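Local coordinates for protein acetone carboxylase alpha subunit (Xanthobacter autotrophicus Py2, PDB 5M45) that forms the alpha chain of a six-chain carboxylase assembly and belongs to the hydantoinase B/oxoprolinase family, at residues G501-A506 with G519-R524; S556-A561 with L619-G624; S351-I356 with F380-G385; L332-S337 with T386-D391. All coordinates share one frame; numbering follows the deposited sequence.

In the fold
All four contacts are buried but form two clusters of different chemistry. Contacts 1 and 2, centred 9 Å apart, belong to one antiparallel sheet in which strands 520-526 and 617-621 are neighbours; contact 1 is rich in backbone bonds and has a salt bridge, contact 2 has one direct backbone bond, a tyrosine hydroxyl bond and bridging waters, and other chains touch both. Contacts 3 and 4, centred 7 Å apart, gather round the neighbouring strands 330-333 and 378-381 of a mixed sheet and helix 349-361, with contact 3 nested inside the loop closed by contact 4. Their packing is mainly apolar. Contacts 1 and 3 are centred about 35 Å apart, on opposite sides of the chain's centre.

Contact 1. Residues G501-A506 with G519-R524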
loop_
_atom_site.group_PDB
_atom_site.type_symbol
_atom_site.label_atom_id
_atom_site.label_comp_id
_atom_site.label_asym_id
_atom_site.label_seq_id
_atom_site.Cartn_x
_atom_site.Cartn_y
_atom_site.Cartn_z
ATOM N N GLY A 501 4.926 28.607 23.590
ATOM C CA GLY A 501 4.026 29.721 23.342
ATOM C C GLY A 501 2.696 29.295 22.717
ATOM O O GLY A 501 2.621 28.303 21.971
ATOM N N ARG A 502 1.640 30.042 23.044
ATOM C CA ARG A 502 0.380 30.038 22.287
ATOM C C ARG A 502 -0.172 31.449 22.329
ATOM O O ARG A 502 -0.451 31.956 23.413
ATOM C CB ARG A 502 -0.598 29.028 22.920
ATOM C CG ARG A 502 -1.220 28.044 21.967
ATOM C CD ARG A 502 -2.313 27.207 22.629
ATOM N NE ARG A 502 -2.655 26.037 21.821
ATOM C CZ ARG A 502 -3.630 25.182 22.062
ATOM N NH1 ARG A 502 -3.835 24.189 21.194
ATOM N NH2 ARG A 502 -4.406 25.314 23.140
ATOM N N GLN A 503 -0.274 32.106 21.165
ATOM C CA GLN A 503 -0.540 33.560 21.073
ATOM C C GLN A 503 -1.442 33.859 19.866
ATOM O O GLN A 503 -1.297 33.245 18.805
ATOM C CB GLN A 503 0.799 34.297 20.912
ATOM C CG GLN A 503 0.763 35.807 21.005
ATOM C CD GLN A 503 2.131 36.486 20.892
ATOM O OE1 GLN A 503 2.947 36.362 21.780
ATOM N NE2 GLN A 503 2.381 37.203 19.799
ATOM N N ILE A 504 -2.318 34.855 20.011
ATOM C CA ILE A 504 -3.088 35.383 18.887
ATOM C C ILE A 504 -2.104 35.989 17.848
ATOM O O ILE A 504 -1.105 36.626 18.222
ATOM C CB ILE A 504 -4.094 36.457 19.371
ATOM C CG1 ILE A 504 -5.165 35.825 20.266
ATOM C CG2 ILE A 504 -4.724 37.184 18.178
ATOM C CD1 ILE A 504 -6.065 36.833 20.952
ATOM N N LYS A 505 -2.360 35.754 16.550
ATOM C CA LYS A 505 -1.374 36.098 15.467
ATOM C C LYS A 505 -1.628 37.522 14.939
ATOM O O LYS A 505 -2.535 37.736 14.134
ATOM C CB LYS A 505 -1.412 35.063 14.315
ATOM C CG LYS A 505 -0.317 35.247 13.252
ATOM C CD LYS A 505 1.076 34.976 13.803
ATOM C CE LYS A 505 2.133 35.089 12.737
ATOM N NZ LYS A 505 3.433 35.456 13.355
ATOM N N ALA A 506 -0.832 38.476 15.410
ATOM C CA ALA A 506 -1.005 39.883 15.053
ATOM C C ALA A 506 -0.857 40.122 13.550
ATOM O O ALA A 506 0.015 39.565 12.900
ATOM C CB ALA A 506 -0.015 40.746 15.827
ATOM N N GLY A 519 -5.603 34.560 12.831
ATOM C CA GLY A 519 -5.217 33.210 13.238
ATOM C C GLY A 519 -4.551 33.223 14.630
ATOM O O GLY A 519 -4.757 34.124 15.423
ATOM N N PHE A 520 -3.770 32.180 14.916
ATOM C CA PHE A 520 -2.949 32.092 16.141
ATOM C C PHE A 520 -1.683 31.311 15.822
ATOM O O PHE A 520 -1.519 30.844 14.709
ATOM C CB PHE A 520 -3.723 31.520 17.362
ATOM C CG PHE A 520 -3.951 30.018 17.349
ATOM C CD1 PHE A 520 -4.849 29.429 16.465
ATOM C CD2 PHE A 520 -3.295 29.194 18.277
ATOM C CE1 PHE A 520 -5.066 28.032 16.476
ATOM C CE2 PHE A 520 -3.522 27.819 18.307
ATOM C CZ PHE A 520 -4.397 27.234 17.394
ATOM N N GLU A 521 -0.769 31.245 16.783
ATOM C CA GLU A 521 0.506 30.579 16.598
ATOM C C GLU A 521 0.928 29.891 17.882
ATOM O O GLU A 521 0.559 30.319 18.987
ATOM C CB GLU A 521 1.600 31.553 16.130
ATOM C CG GLU A 521 1.878 32.668 17.109
ATOM C CD GLU A 521 2.682 33.827 16.534
ATOM O OE1 GLU A 521 2.460 35.016 16.950
ATOM O OE2 GLU A 521 3.561 33.575 15.671
ATOM N N SER A 522 1.693 28.813 17.719
ATOM C CA SER A 522 2.315 28.126 18.851
ATOM C C SER A 522 3.793 27.850 18.544
ATOM O O SER A 522 4.123 27.462 17.423
ATOM C CB SER A 522 1.573 26.809 19.180
ATOM O OG SER A 522 1.559 25.859 18.105
ATOM N N LEU A 523 4.673 28.061 19.546
ATOM C CA LEU A 523 6.076 27.707 19.431
ATOM C C LEU A 523 6.265 26.379 20.144
ATOM O O LEU A 523 5.946 26.264 21.340
ATOM C CB LEU A 523 6.988 28.763 20.097
ATOM C CG LEU A 523 8.506 28.529 20.029
ATOM C CD1 LEU A 523 8.963 28.376 18.614
ATOM C CD2 LEU A 523 9.315 29.633 20.696
ATOM N N ARG A 524 6.812 25.405 19.418
ATOM C CA ARG A 524 7.127 24.067 19.958
ATOM C C ARG A 524 8.639 23.844 20.107
ATOM O O ARG A 524 9.426 24.267 19.243
ATOM C CB ARG A 524 6.581 22.966 19.067
ATOM C CG ARG A 524 5.163 23.197 18.519
ATOM C CD ARG A 524 4.115 23.525 19.572
ATOM N NE ARG A 524 2.818 23.364 18.940
ATOM C CZ ARG A 524 2.143 22.217 18.805
ATOM N NH1 ARG A 524 2.572 21.088 19.327
ATOM N NH2 ARG A 524 1.002 22.211 18.116
HETATM O O HOH W 1 1.588 37.544 16.671
#
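Glu521 lays its carboxylate across the aliphatic part of Lys505, the two side chains crossing at about a right angle with Glu521 CD 3.4 Å from Lys505 CD. The lysine chain bends at chi2 (67°), and Lys505 NZ closes a salt bridge with Glu521 OE2 at 3.0 Å, entering from above the carboxylate plane and 42° out of it. A flexible lysine suits this place because its methylenes cover the glutamate while its tip reaches the charge. The backbones of strands 501-504 and 520-524 run antiparallel. Gln503 and Glu521 form a hydrogen-bonded pair, with Gln503 N to Glu521 O and Glu521 N to Gln503 O both at 2.9 Å, and Lys505 N adds a bond of 3.1 Å to Gly519 O. The side chains of Gln503 and Glu521 lie side by side with their end planes almost perpendicular; a water accepting from Gln503 NE2 and Ala506 N lies 2.7 Å from Glu521 OE1. Gln503 NE2 also bonds Thr583. On the opposite face of the sheet the extended Arg502 runs beside Phe520, NE 4.0 Å from CE2, and carries its guanidinium to Glu457. Lys505 NZ is further held by Tyr558 OH and by a cation-pi contact with Tyr621. Surrounded in this way, the buried carboxylate probably stays ionised, its charge balanced by the Lys505 ammonium.

Contact 2. Residues S556-A561 with L619-G624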
loop_
_atom_site.group_PDB
_atom_site.type_symbol
_atom_site.label_atom_id
_atom_site.label_comp_id
_atom_site.label_asym_id
_atom_site.label_seq_id
_atom_site.Cartn_x
_atom_site.Cartn_y
_atom_site.Cartn_z
ATOM N N SER A 556 -0.427 35.756 4.177
ATOM C CA SER A 556 0.014 34.475 3.628
ATOM C C SER A 556 1.013 33.802 4.599
ATOM O O SER A 556 1.238 34.305 5.701
ATOM C CB SER A 556 0.595 34.685 2.215
ATOM O OG SER A 556 1.792 35.467 2.220
ATOM N N GLY A 557 1.597 32.668 4.203
ATOM C CA GLY A 557 2.350 31.816 5.135
ATOM C C GLY A 557 3.851 31.988 5.054
ATOM O O GLY A 557 4.381 32.504 4.057
ATOM N N TYR A 558 4.532 31.557 6.116
ATOM C CA TYR A 558 5.975 31.471 6.168
ATOM C C TYR A 558 6.403 30.384 7.169
ATOM O O TYR A 558 5.594 29.884 7.941
ATOM C CB TYR A 558 6.619 32.833 6.498
ATOM C CG TYR A 558 6.418 33.296 7.947
ATOM C CD1 TYR A 558 5.268 33.965 8.339
ATOM C CD2 TYR A 558 7.382 33.042 8.923
ATOM C CE1 TYR A 558 5.079 34.379 9.662
ATOM C CE2 TYR A 558 7.197 33.451 10.265
ATOM C CZ TYR A 558 6.051 34.112 10.633
ATOM O OH TYR A 558 5.862 34.511 11.968
ATOM N N ARG A 559 7.682 30.025 7.088
ATOM C CA ARG A 559 8.341 29.011 7.914
ATOM C C ARG A 559 9.312 29.647 8.909
ATOM O O ARG A 559 10.083 30.545 8.529
ATOM C CB ARG A 559 9.159 28.065 6.980
ATOM C CG ARG A 559 10.133 27.149 7.666
ATOM C CD ARG A 559 10.732 26.071 6.761
ATOM N NE ARG A 559 11.626 26.555 5.689
ATOM C CZ ARG A 559 12.524 25.777 5.061
ATOM N NH1 ARG A 559 12.716 24.500 5.411
ATOM N NH2 ARG A 559 13.255 26.273 4.083
ATOM N N PHE A 560 9.275 29.182 10.156
ATOM C CA PHE A 560 10.357 29.344 11.138
ATOM C C PHE A 560 10.681 28.019 11.816
ATOM O O PHE A 560 9.808 27.412 12.429
ATOM C CB PHE A 560 10.020 30.362 12.253
ATOM C CG PHE A 560 11.108 30.497 13.298
ATOM C CD1 PHE A 560 12.149 31.395 13.124
ATOM C CD2 PHE A 560 11.074 29.733 14.487
ATOM C CE1 PHE A 560 13.172 31.504 14.090
ATOM C CE2 PHE A 560 12.069 29.858 15.452
ATOM C CZ PHE A 560 13.126 30.737 15.243
ATOM N N ALA A 561 11.947 27.609 11.712
ATOM C CA ALA A 561 12.502 26.472 12.426
ATOM C C ALA A 561 13.932 26.754 12.832
ATOM O O ALA A 561 14.639 27.516 12.146
ATOM C CB ALA A 561 12.454 25.220 11.560
ATOM N N LEU A 619 7.833 26.625 14.577
ATOM C CA LEU A 619 6.672 27.552 14.704
ATOM C C LEU A 619 5.464 27.026 13.930
ATOM O O LEU A 619 5.545 26.893 12.720
ATOM C CB LEU A 619 7.034 28.969 14.220
ATOM C CG LEU A 619 5.912 30.016 14.272
ATOM C CD1 LEU A 619 5.559 30.332 15.710
ATOM C CD2 LEU A 619 6.291 31.312 13.545
ATOM N N ASN A 620 4.364 26.737 14.618
ATOM C CA ASN A 620 3.067 26.409 13.996
ATOM C C ASN A 620 2.191 27.662 13.863
ATOM O O ASN A 620 1.767 28.247 14.870
ATOM C CB ASN A 620 2.308 25.338 14.820
ATOM C CG ASN A 620 1.361 24.496 13.965
ATOM O OD1 ASN A 620 1.599 24.303 12.794
ATOM N ND2 ASN A 620 0.277 23.997 14.566
ATOM N N TYR A 621 1.932 28.092 12.630
ATOM C CA TYR A 621 1.214 29.358 12.338
ATOM C C TYR A 621 -0.100 29.024 11.616
ATOM O O TYR A 621 -0.091 28.484 10.487
ATOM C CB TYR A 621 2.159 30.297 11.510
ATOM C CG TYR A 621 1.538 31.430 10.663
ATOM C CD1 TYR A 621 0.305 32.027 10.972
ATOM C CD2 TYR A 621 2.242 31.938 9.558
ATOM C CE1 TYR A 621 -0.237 33.051 10.172
ATOM C CE2 TYR A 621 1.711 32.979 8.765
ATOM C CZ TYR A 621 0.469 33.506 9.069
ATOM O OH TYR A 621 -0.049 34.498 8.261
ATOM N N MET A 622 -1.219 29.357 12.264
ATOM C CA MET A 622 -2.567 29.178 11.688
ATOM C C MET A 622 -3.073 30.467 11.031
ATOM O O MET A 622 -2.956 31.556 11.608
ATOM C CB MET A 622 -3.573 28.725 12.767
ATOM C CG MET A 622 -3.592 27.223 13.022
ATOM S SD MET A 622 -2.024 26.390 13.407
ATOM C CE MET A 622 -1.608 27.175 14.958
ATOM N N ARG A 623 -3.660 30.340 9.847
ATOM C CA ARG A 623 -4.018 31.534 9.049
ATOM C C ARG A 623 -5.278 32.285 9.504
ATOM O O ARG A 623 -6.189 31.720 10.127
ATOM C CB ARG A 623 -4.229 31.155 7.570
ATOM C CG ARG A 623 -3.187 30.248 6.900
ATOM C CD ARG A 623 -1.762 30.783 6.960
ATOM N NE ARG A 623 -0.866 29.935 6.138
ATOM C CZ ARG A 623 0.164 29.206 6.568
ATOM N NH1 ARG A 623 0.553 29.172 7.839
ATOM N NH2 ARG A 623 0.862 28.509 5.679
ATOM N N GLY A 624 -5.311 33.560 9.150
ATOM C CA GLY A 624 -6.475 34.408 9.316
ATOM C C GLY A 624 -7.438 34.319 8.136
ATOM O O GLY A 624 -7.189 33.620 7.138
HETATM O O HOH W 2 3.512 28.060 7.953
HETATM O O HOH W 3 6.527 29.032 10.673
#
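Tyr621 reaches from its strand toward Ser556 and Tyr558, where strands 617-621 and 559-563 of a five-stranded antiparallel sheet begin to part. Its CB leads the side chain toward the other segment, and CG, anti to the backbone N (chi1 159°), starts the ring in that direction. CD2 then meets Tyr558 CE1 at 3.7 Å, and CE2 lies equally near Tyr558 CD1; the side chains cross at about a right angle, with the ring planes 48° apart. Tyr621 CE2 also lies 3.4 Å from Ser556 O. At the tip, Tyr621 OH donates to Ser556 O at 2.9 Å from above the carbonyl plane. A tyrosine suits this place, since its length reaches across where the backbones diverge and its hydroxyl satisfies a buried carbonyl. Where the strands are still close, Leu619 N bonds Phe560 O at 3.0 Å, and Leu619 CB packs on Phe560 CB. Leu619 CD2 comes within 3.6 Å of Tyr558 OH, which also bonds Asp582. Between these two regions a water takes the place of direct pairing: it accepts from Phe560 N and donates to Tyr558 O and Leu619 O. A second water joins Tyr558 O to Arg623 NH1. Ser556 faces a further border, its OG bonding the backbone of another protein's chain. Gly557, lacking a side chain, lets the guanidinium of Arg623, whose chain bends at chi2, lie face-on to it; NH2 of that guanidinium bonds Asn539 O, and Gly557 CA stands 3.6 Å above the centre of its plane.

Contact 3. Residues S351-I356 with F380-G385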
loop_
_atom_site.group_PDB
_atom_site.type_symbol
_atom_site.label_atom_id
_atom_site.label_comp_id
_atom_site.label_asym_id
_atom_site.label_seq_id
_atom_site.Cartn_x
_atom_site.Cartn_y
_atom_site.Cartn_z
ATOM N N SER A 351 -15.526 14.707 -3.957
ATOM C CA SER A 351 -15.016 15.528 -2.859
ATOM C C SER A 351 -15.162 17.040 -3.156
ATOM O O SER A 351 -15.491 17.812 -2.261
ATOM C CB SER A 351 -13.562 15.167 -2.526
ATOM O OG SER A 351 -12.688 15.346 -3.653
ATOM N N PHE A 352 -14.911 17.443 -4.412
ATOM C CA PHE A 352 -15.067 18.832 -4.780
ATOM C C PHE A 352 -16.508 19.351 -4.604
ATOM O O PHE A 352 -16.718 20.385 -3.961
ATOM C CB PHE A 352 -14.590 19.090 -6.219
ATOM C CG PHE A 352 -14.586 20.555 -6.605
ATOM C CD1 PHE A 352 -13.532 21.365 -6.231
ATOM C CD2 PHE A 352 -15.626 21.096 -7.298
ATOM C CE1 PHE A 352 -13.531 22.733 -6.559
ATOM C CE2 PHE A 352 -15.614 22.461 -7.675
ATOM C CZ PHE A 352 -14.579 23.276 -7.280
ATOM N N THR A 353 -17.487 18.635 -5.139
ATOM C CA THR A 353 -18.896 19.046 -5.062
ATOM C C THR A 353 -19.519 18.858 -3.645
ATOM O O THR A 353 -20.389 19.675 -3.212
ATOM C CB THR A 353 -19.757 18.353 -6.125
ATOM O OG1 THR A 353 -19.742 16.931 -5.946
ATOM C CG2 THR A 353 -19.294 18.729 -7.550
ATOM N N SER A 354 -19.088 17.817 -2.930
ATOM C CA SER A 354 -19.500 17.615 -1.520
ATOM C C SER A 354 -19.044 18.774 -0.609
ATOM O O SER A 354 -19.797 19.192 0.295
ATOM C CB SER A 354 -19.059 16.253 -0.963
ATOM O OG SER A 354 -19.664 15.203 -1.707
ATOM N N GLY A 355 -17.852 19.320 -0.870
ATOM C CA GLY A 355 -17.401 20.498 -0.143
ATOM C C GLY A 355 -18.214 21.763 -0.417
ATOM O O GLY A 355 -18.406 22.598 0.485
ATOM N N ILE A 356 -18.684 21.928 -1.663
ATOM C CA ILE A 356 -19.605 23.033 -1.972
ATOM C C ILE A 356 -20.901 22.861 -1.159
ATOM O O ILE A 356 -21.447 23.856 -0.628
ATOM C CB ILE A 356 -19.863 23.164 -3.484
ATOM C CG1 ILE A 356 -18.561 23.541 -4.215
ATOM C CG2 ILE A 356 -20.965 24.234 -3.773
ATOM C CD1 ILE A 356 -18.601 23.354 -5.746
ATOM N N PHE A 380 -23.563 21.055 -11.454
ATOM C CA PHE A 380 -22.118 21.262 -11.452
ATOM C C PHE A 380 -21.517 20.875 -12.795
ATOM O O PHE A 380 -21.886 19.856 -13.368
ATOM C CB PHE A 380 -21.411 20.434 -10.362
ATOM C CG PHE A 380 -21.922 20.637 -8.944
ATOM C CD1 PHE A 380 -21.393 21.633 -8.118
ATOM C CD2 PHE A 380 -22.857 19.749 -8.390
ATOM C CE1 PHE A 380 -21.807 21.773 -6.795
ATOM C CE2 PHE A 380 -23.266 19.874 -7.068
ATOM C CZ PHE A 380 -22.748 20.905 -6.283
ATOM N N ARG A 381 -20.595 21.708 -13.293
ATOM C CA ARG A 381 -19.809 21.378 -14.488
ATOM C C ARG A 381 -18.296 21.482 -14.185
ATOM O O ARG A 381 -17.778 22.588 -13.929
ATOM C CB ARG A 381 -20.202 22.241 -15.705
ATOM C CG ARG A 381 -19.316 21.992 -16.924
ATOM C CD ARG A 381 -19.905 22.456 -18.268
ATOM N NE ARG A 381 -19.018 22.117 -19.400
ATOM C CZ ARG A 381 -17.907 22.781 -19.765
ATOM N NH1 ARG A 381 -17.502 23.876 -19.133
ATOM N NH2 ARG A 381 -17.195 22.350 -20.804
ATOM N N LEU A 382 -17.621 20.327 -14.207
ATOM C CA LEU A 382 -16.200 20.198 -13.918
ATOM C C LEU A 382 -15.520 19.508 -15.098
ATOM O O LEU A 382 -15.619 18.280 -15.246
ATOM C CB LEU A 382 -15.947 19.358 -12.650
ATOM C CG LEU A 382 -16.739 19.539 -11.346
ATOM C CD1 LEU A 382 -16.112 18.763 -10.177
ATOM C CD2 LEU A 382 -16.881 20.972 -11.001
ATOM N N PRO A 383 -14.837 20.281 -15.959
ATOM C CA PRO A 383 -14.293 19.639 -17.151
ATOM C C PRO A 383 -13.307 18.506 -16.831
ATOM O O PRO A 383 -12.517 18.641 -15.909
ATOM C CB PRO A 383 -13.626 20.794 -17.894
ATOM C CG PRO A 383 -14.434 21.966 -17.503
ATOM C CD PRO A 383 -14.714 21.738 -16.026
ATOM N N LYS A 384 -13.409 17.399 -17.566
ATOM C CA LYS A 384 -12.574 16.208 -17.334
ATOM C C LYS A 384 -11.110 16.511 -17.603
ATOM O O LYS A 384 -10.755 17.055 -18.639
ATOM C CB LYS A 384 -13.069 15.039 -18.243
ATOM C CG LYS A 384 -12.493 13.642 -17.965
ATOM C CD LYS A 384 -12.767 13.148 -16.543
ATOM C CE LYS A 384 -12.335 11.681 -16.351
ATOM N NZ LYS A 384 -12.505 11.238 -14.937
ATOM N N GLY A 385 -10.239 16.107 -16.688
ATOM C CA GLY A 385 -8.805 16.401 -16.774
ATOM C C GLY A 385 -8.270 17.532 -15.910
ATOM O O GLY A 385 -7.039 17.641 -15.744
#
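Thr353 sets its methyl over the ring of Phe380, the tight part of the contact between helix 349-361 and strand 378-381, an outermost strand of a mixed sheet within this chain. CG2 lies 3.5 Å from Phe380 CG and 3.7 Å from the ring centroid, a CH-pi contact 17° off the normal. Threonine fits because its two branches divide the work: OG1, held between the backbone N and the carbonyl carbon (chi1 61°), bonds Gln349 O one helical turn back, while CG2 is left for the aromatic face. Ile356 slides past Phe380 in the opposite direction, its CD1 3.7 Å from Phe380 CE1. One ring is thus met over a face by Thr353 and at its edge by Ile356 CG2. Both methyls of Leu382 meet the Phe352 ring, CD1 at 3.7 Å from CD2 and CD2 at 3.9 Å from CE2, as the side chains cross obliquely; Phe352 also has an edge-to-face partner in Phe334. The loose side begins beyond Leu382. Arg381, just before it, and Lys384, after it, are partly exposed, with Arg381 paired to Glu335 and Asp333. The Thr353 side chain is about 6 Å from a bound 3,6,9,12,15-pentaoxaheptadecan-1-ol. The side-chain contacts are carbon to carbon, consistent with dispersion and shape fit holding this part of the helix against the strand.

Contact 4. Residues L332-S337 with T386-D391; sequences LDFEGS and TWMNPD
Met388 sets its thioether against Ser337, placing CE 3.3 Å from Ser337 OG and SD 3.6 Å from Ser337 CB. The same methyl touches Phe334 CB at 4.1 Å, the two side chains crossing at about a right angle. Beside them, Thr386 CG2 rests 3.7 Å from Ser337 O. A methionine suits such a corner, because its chain is unbranched and flexible: chi2 (-88°) places SD and chi3 (-73°) places CE, which lies over the indole of Trp387, toward the rim of one face. The next shell fixes these groups. Ser337 OG donates to Phe334 O at 2.8 Å, on a lone pair in the carbonyl plane, and Ser337 N bonds the same oxygen, so a single carbonyl holds the serine twice and closes a type II turn. Gly336 fills the third position of that turn, where phi is positive. Overlapping its start, Asp333 OD1 accepts from Glu335 N at 3.1 Å in an Asx turn. In the other segment lies a type I turn from Thr386 to Asn389, entered through a bond from Thr386 OG1 to Pro383 O. Two turns are therefore packed together at the end of strand 330-333. Farther out, Met388 touches Phe352 of helix 349-361, Trp387 packs on Leu404 and Ala407 of helix 401-422, and Ser337 leans on Pro319 of strand 313-324.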
loop_
_atom_site.group_PDB
_atom_site.type_symbol
_atom_site.label_atom_id
_atom_site.label_comp_id
_atom_site.label_asym_id
_atom_site.label_seq_id
_atom_site.Cartn_x
_atom_site.Cartn_y
_atom_site.Cartn_z
ATOM N N LEU A 332 -22.943 25.860 -11.127
ATOM C CA LEU A 332 -21.546 26.242 -10.928
ATOM C C LEU A 332 -20.664 25.563 -11.970
ATOM O O LEU A 332 -20.599 24.335 -12.008
ATOM C CB LEU A 332 -21.095 25.892 -9.530
ATOM C CG LEU A 332 -21.921 26.656 -8.479
ATOM C CD1 LEU A 332 -22.969 25.760 -7.874
ATOM C CD2 LEU A 332 -21.045 27.229 -7.366
ATOM N N ASP A 333 -19.985 26.371 -12.799
ATOM C CA ASP A 333 -19.209 25.899 -13.951
ATOM C C ASP A 333 -17.754 26.328 -13.756
ATOM O O ASP A 333 -17.473 27.533 -13.620
ATOM C CB ASP A 333 -19.826 26.503 -15.230
ATOM C CG ASP A 333 -19.168 25.993 -16.531
ATOM O OD1 ASP A 333 -18.070 25.413 -16.527
ATOM O OD2 ASP A 333 -19.787 26.176 -17.611
ATOM N N PHE A 334 -16.839 25.351 -13.745
ATOM C CA PHE A 334 -15.403 25.561 -13.485
ATOM C C PHE A 334 -14.502 25.480 -14.745
ATOM O O PHE A 334 -13.293 25.263 -14.629
ATOM C CB PHE A 334 -14.947 24.632 -12.348
ATOM C CG PHE A 334 -15.623 24.956 -11.030
ATOM C CD1 PHE A 334 -16.889 24.443 -10.728
ATOM C CD2 PHE A 334 -15.045 25.844 -10.131
ATOM C CE1 PHE A 334 -17.528 24.788 -9.532
ATOM C CE2 PHE A 334 -15.685 26.197 -8.955
ATOM C CZ PHE A 334 -16.928 25.666 -8.651
ATOM N N GLU A 335 -15.086 25.701 -15.933
ATOM C CA GLU A 335 -14.345 25.917 -17.166
ATOM C C GLU A 335 -13.196 26.884 -16.963
ATOM O O GLU A 335 -13.408 27.981 -16.436
ATOM C CB GLU A 335 -15.277 26.513 -18.238
ATOM C CG GLU A 335 -14.630 26.944 -19.597
ATOM C CD GLU A 335 -14.522 25.780 -20.595
ATOM O OE1 GLU A 335 -13.966 25.905 -21.714
ATOM O OE2 GLU A 335 -15.004 24.700 -20.253
ATOM N N GLY A 336 -12.005 26.486 -17.381
ATOM C CA GLY A 336 -10.816 27.293 -17.212
ATOM C C GLY A 336 -9.846 26.859 -16.129
ATOM O O GLY A 336 -8.755 27.399 -16.025
ATOM N N SER A 337 -10.233 25.871 -15.333
ATOM C CA SER A 337 -9.391 25.408 -14.222
ATOM C C SER A 337 -8.130 24.690 -14.723
ATOM O O SER A 337 -8.095 24.164 -15.848
ATOM C CB SER A 337 -10.190 24.463 -13.282
ATOM O OG SER A 337 -11.301 25.127 -12.679
ATOM N N THR A 386 -9.161 18.382 -15.393
ATOM C CA THR A 386 -8.807 19.405 -14.417
ATOM C C THR A 386 -8.425 18.758 -13.081
ATOM O O THR A 386 -8.685 17.566 -12.838
ATOM C CB THR A 386 -9.955 20.426 -14.202
ATOM O OG1 THR A 386 -11.122 19.722 -13.751
ATOM C CG2 THR A 386 -10.300 21.203 -15.513
ATOM N N TRP A 387 -7.826 19.541 -12.189
ATOM C CA TRP A 387 -7.425 19.014 -10.867
ATOM C C TRP A 387 -8.609 18.538 -10.012
ATOM O O TRP A 387 -8.431 17.623 -9.191
ATOM C CB TRP A 387 -6.550 20.026 -10.086
ATOM C CG TRP A 387 -7.292 21.301 -9.648
ATOM C CD1 TRP A 387 -7.297 22.527 -10.284
ATOM C CD2 TRP A 387 -8.104 21.437 -8.494
ATOM N NE1 TRP A 387 -8.076 23.416 -9.561
ATOM C CE2 TRP A 387 -8.577 22.767 -8.461
ATOM C CE3 TRP A 387 -8.465 20.564 -7.449
ATOM C CZ2 TRP A 387 -9.397 23.243 -7.418
ATOM C CZ3 TRP A 387 -9.290 21.031 -6.444
ATOM C CH2 TRP A 387 -9.742 22.356 -6.421
ATOM N N MET A 388 -9.786 19.167 -10.178
ATOM C CA MET A 388 -11.022 18.769 -9.489
ATOM C C MET A 388 -11.795 17.582 -10.133
ATOM O O MET A 388 -12.724 17.072 -9.533
ATOM C CB MET A 388 -11.976 19.963 -9.239
ATOM C CG MET A 388 -12.609 20.596 -10.479
ATOM S SD MET A 388 -11.654 21.913 -11.250
ATOM C CE MET A 388 -11.904 23.240 -10.056
ATOM N N ASN A 389 -11.406 17.148 -11.334
ATOM C CA ASN A 389 -12.019 15.957 -11.996
ATOM C C ASN A 389 -10.941 15.281 -12.866
ATOM O O ASN A 389 -11.020 15.292 -14.091
ATOM C CB ASN A 389 -13.260 16.376 -12.785
ATOM C CG ASN A 389 -14.053 15.214 -13.358
ATOM O OD1 ASN A 389 -13.902 14.012 -12.959
ATOM N ND2 ASN A 389 -14.898 15.534 -14.331
ATOM N N PRO A 390 -9.912 14.704 -12.215
ATOM C CA PRO A 390 -8.769 14.201 -12.984
ATOM C C PRO A 390 -9.085 12.999 -13.828
ATOM O O PRO A 390 -10.008 12.247 -13.520
ATOM C CB PRO A 390 -7.723 13.840 -11.916
ATOM C CG PRO A 390 -8.191 14.479 -10.651
ATOM C CD PRO A 390 -9.679 14.589 -10.744
ATOM N N ASP A 391 -8.271 12.794 -14.849
ATOM C CA ASP A 391 -8.427 11.693 -15.818
ATOM C C ASP A 391 -7.233 10.733 -15.820
ATOM O O ASP A 391 -6.931 10.097 -16.858
ATOM C CB ASP A 391 -8.672 12.299 -17.223
ATOM C CG ASP A 391 -7.476 13.169 -17.717
ATOM O OD1 ASP A 391 -6.561 13.509 -16.963
ATOM O OD2 ASP A 391 -7.426 13.489 -18.923
#